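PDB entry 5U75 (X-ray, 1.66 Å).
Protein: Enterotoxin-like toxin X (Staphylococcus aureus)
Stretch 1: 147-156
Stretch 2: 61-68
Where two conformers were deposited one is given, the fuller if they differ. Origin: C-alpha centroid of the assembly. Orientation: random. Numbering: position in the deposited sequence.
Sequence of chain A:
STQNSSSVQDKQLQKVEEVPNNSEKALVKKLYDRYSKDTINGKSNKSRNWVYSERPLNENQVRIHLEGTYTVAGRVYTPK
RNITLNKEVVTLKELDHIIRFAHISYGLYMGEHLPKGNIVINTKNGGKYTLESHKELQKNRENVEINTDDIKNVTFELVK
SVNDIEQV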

# COMPACT_ATOMS: atom_id res chain seq x y z
N ASN A 147 -2.23 13.37 8.78
CA ASN A 147 -2.26 14.42 7.77
C ASN A 147 -1.40 13.93 6.62
O ASN A 147 -0.21 13.63 6.79
CB ASN A 147 -1.74 15.73 8.35
CG ASN A 147 -1.96 16.91 7.42
OD1 ASN A 147 -1.82 16.80 6.20
ND2 ASN A 147 -2.27 18.06 8.00
N THR A 148 -1.99 13.83 5.43
CA THR A 148 -1.25 13.33 4.26
C THR A 148 -0.02 14.20 3.92
O THR A 148 0.91 13.73 3.31
CB THR A 148 -2.14 13.23 2.99
OG1 THR A 148 -2.68 14.52 2.71
CG2 THR A 148 -3.27 12.26 3.20
N ASP A 149 -0.05 15.47 4.31
CA ASP A 149 1.08 16.36 4.13
C ASP A 149 2.25 16.08 5.11
O ASP A 149 3.32 16.69 4.99
CB ASP A 149 0.61 17.81 4.24
CG ASP A 149 1.68 18.81 3.84
OD1 ASP A 149 2.23 18.67 2.74
OD2 ASP A 149 1.98 19.71 4.64
N ASP A 150 2.04 15.16 6.06
CA ASP A 150 3.08 14.72 6.97
C ASP A 150 3.89 13.55 6.43
O ASP A 150 4.91 13.19 7.02
CB ASP A 150 2.46 14.29 8.32
CG ASP A 150 3.50 14.10 9.43
OD1 ASP A 150 4.45 14.92 9.50
OD2 ASP A 150 3.37 13.12 10.21
N ILE A 151 3.46 12.96 5.31
CA ILE A 151 4.07 11.74 4.81
C ILE A 151 5.26 12.06 3.93
O ILE A 151 5.15 12.85 2.99
CB ILE A 151 3.08 10.88 4.04
CG1 ILE A 151 1.90 10.55 4.94
CG2 ILE A 151 3.76 9.62 3.52
CD1 ILE A 151 0.71 10.01 4.20
N LYS A 152 6.41 11.47 4.26
CA LYS A 152 7.62 11.62 3.45
C LYS A 152 7.60 10.69 2.25
O LYS A 152 7.69 11.13 1.11
CB LYS A 152 8.85 11.35 4.30
CG LYS A 152 10.16 11.48 3.54
CD LYS A 152 11.32 11.21 4.49
CE LYS A 152 12.68 11.37 3.80
NZ LYS A 152 13.21 10.03 3.43
N ASN A 153 7.49 9.39 2.52
CA ASN A 153 7.40 8.37 1.49
C ASN A 153 6.90 7.07 2.13
O ASN A 153 6.64 7.03 3.34
CB ASN A 153 8.75 8.14 0.77
CG ASN A 153 9.81 7.50 1.65
OD1 ASN A 153 9.62 7.27 2.83
ND2 ASN A 153 10.93 7.18 1.03
N VAL A 154 6.79 6.02 1.33
CA VAL A 154 6.44 4.69 1.82
C VAL A 154 7.56 3.78 1.38
O VAL A 154 7.89 3.72 0.19
CB VAL A 154 5.09 4.20 1.24
CG1 VAL A 154 4.87 2.72 1.55
CG2 VAL A 154 3.96 5.04 1.80
N THR A 155 8.19 3.09 2.33
CA THR A 155 9.20 2.13 1.98
C THR A 155 8.69 0.72 2.22
O THR A 155 7.72 0.52 2.96
CB THR A 155 10.49 2.38 2.77
OG1 THR A 155 10.21 2.45 4.18
CG2 THR A 155 11.13 3.69 2.34
N PHE A 156 9.33 -0.27 1.59
CA PHE A 156 8.92 -1.64 1.84
C PHE A 156 9.98 -2.63 1.42
O PHE A 156 10.72 -2.37 0.47
CB PHE A 156 7.62 -2.00 1.08
CG PHE A 156 7.68 -1.74 -0.40
CD1 PHE A 156 7.48 -0.46 -0.91
CD2 PHE A 156 7.89 -2.78 -1.28
CE1 PHE A 156 7.54 -0.23 -2.28
CE2 PHE A 156 7.93 -2.56 -2.66
CZ PHE A 156 7.75 -1.27 -3.16
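Stretch 2, residues 61-68: QVRIHLEG

Stretch 2 is an extended strand that runs alongside the strand 151-156 in the same direction. Their axes cross at -26° and approach to 4.6 Å. The two chains are splayed at the start, and the CA atoms close from 6.6 Å between Asp 149 and Val 62 to 4.7 Å between Val 154 and Leu 66.

Gln 61 points away and makes no contact. Val 62 turns its CB toward stretch 1, where the 3-10 segment 148-150 precedes the strand; with chi1 in m, its CG2 lies 3.8 Å from Thr 148 O and its CG1 3.8 Å from Asp 149 OD1. The backbones are still far apart here, and side-chain methyls fill the gap. Arg 63 is out of reach.

Ile 64 gives up the largest area of stretch 2 to the contact. Its CB leaves sideways, but the m,t rotamer carries the chain end closer: CD1 packs 3.4 Å from Ile 151 CD1, while CG2 sits 3.8 Å from Val 154 CG2. One isoleucine thus bridges two residues three apart.

At His 65 the backbone takes over. Its N donates to a water at 2.9 Å, and that water donates to Lys 152 O at 2.7 Å, spanning a gap too wide for direct pairing. Its carbonyl then accepts the first direct bond, Val 154 N to His 65 O, at 3.0 Å and nearly straight.

Leu 66 pairs with Val 154 in a parallel bridge, with both side chains on the same sheet face; Leu 66 CD1 comes 4.0 Å from Val 154 CB. Glu 67 N donates to Val 154 O at 2.8 Å, so Val 154 bonds through both its N and O to the residues flanking Leu 66, the classic parallel pattern. Leu 66 CA reaches 3.4 Å from Val 154 O in a CA-H...O contact.

Beyond this the pairing loosens. Glu 67 O receives only a weak bond from Phe 156 N at 3.4 Å, with Thr 155 CA 3.2 Å from Glu 67 O. The side chain of Glu 67 adds another weak bond, Asn 153 ND2 to Glu 67 OE1 at 3.4 Å.

Gly 68 ends the stretch with its CA 3.5 Å from the centroid of the Phe 156 ring, almost on the ring normal. An ideal CB here would fall 2.3 Å from Phe 156 O, a clash; the bare glycine lets ring and backbone close together.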

# COMPACT_ATOMS: atom_id res chain seq x y z
N GLN A 61 -2.50 19.08 -3.30
CA GLN A 61 -2.17 17.66 -3.48
C GLN A 61 -0.77 17.34 -3.00
O GLN A 61 0.09 18.19 -2.99
CB GLN A 61 -2.25 17.25 -4.95
CG GLN A 61 -3.64 17.27 -5.53
CD GLN A 61 -3.64 16.85 -6.98
OE1 GLN A 61 -2.94 17.43 -7.81
NE2 GLN A 61 -4.40 15.83 -7.29
N VAL A 62 -0.56 16.08 -2.63
CA VAL A 62 0.76 15.53 -2.39
C VAL A 62 0.90 14.28 -3.21
O VAL A 62 -0.10 13.65 -3.54
CB VAL A 62 1.00 15.18 -0.90
CG1 VAL A 62 1.00 16.45 -0.06
CG2 VAL A 62 -0.02 14.20 -0.36
N ARG A 63 2.14 13.91 -3.52
CA ARG A 63 2.46 12.65 -4.17
C ARG A 63 3.40 11.90 -3.24
O ARG A 63 4.45 12.42 -2.87
CB ARG A 63 3.11 12.85 -5.52
CG ARG A 63 3.33 11.53 -6.25
CD ARG A 63 3.47 11.75 -7.74
NE ARG A 63 2.19 12.22 -8.32
CZ ARG A 63 2.04 13.14 -9.28
NH1 ARG A 63 3.07 13.78 -9.83
NH2 ARG A 63 0.82 13.44 -9.70
N ILE A 64 3.00 10.69 -2.88
CA ILE A 64 3.76 9.85 -1.97
C ILE A 64 4.32 8.70 -2.78
O ILE A 64 3.57 7.88 -3.33
CB ILE A 64 2.86 9.38 -0.82
CG1 ILE A 64 2.35 10.60 -0.04
CG2 ILE A 64 3.59 8.36 0.06
CD1 ILE A 64 1.19 10.25 0.84
N HIS A 65 5.65 8.65 -2.88
CA HIS A 65 6.31 7.60 -3.66
C HIS A 65 6.51 6.34 -2.82
O HIS A 65 6.86 6.44 -1.64
CB HIS A 65 7.62 8.11 -4.22
CG HIS A 65 7.43 9.22 -5.19
ND1 HIS A 65 7.13 8.99 -6.52
CD2 HIS A 65 7.39 10.56 -5.02
CE1 HIS A 65 6.97 10.15 -7.13
NE2 HIS A 65 7.12 11.11 -6.25
N LEU A 66 6.22 5.21 -3.43
CA LEU A 66 6.44 3.89 -2.84
C LEU A 66 7.81 3.45 -3.34
O LEU A 66 8.01 3.27 -4.54
CB LEU A 66 5.34 2.93 -3.26
CG LEU A 66 4.04 3.02 -2.44
CD1 LEU A 66 3.44 4.41 -2.36
CD2 LEU A 66 3.03 2.04 -3.00
N GLU A 67 8.76 3.30 -2.41
CA GLU A 67 10.16 3.04 -2.74
C GLU A 67 10.59 1.78 -1.99
O GLU A 67 10.73 1.79 -0.78
CB GLU A 67 11.02 4.23 -2.34
CG GLU A 67 10.60 5.54 -3.01
CD GLU A 67 11.50 6.70 -2.64
OE1 GLU A 67 10.97 7.79 -2.35
OE2 GLU A 67 12.74 6.52 -2.63
N GLY A 68 10.77 0.68 -2.71
CA GLY A 68 11.07 -0.58 -2.06
C GLY A 68 11.30 -1.72 -2.99
O GLY A 68 11.46 -1.53 -4.21
O HOH W 1 7.40 10.47 -1.54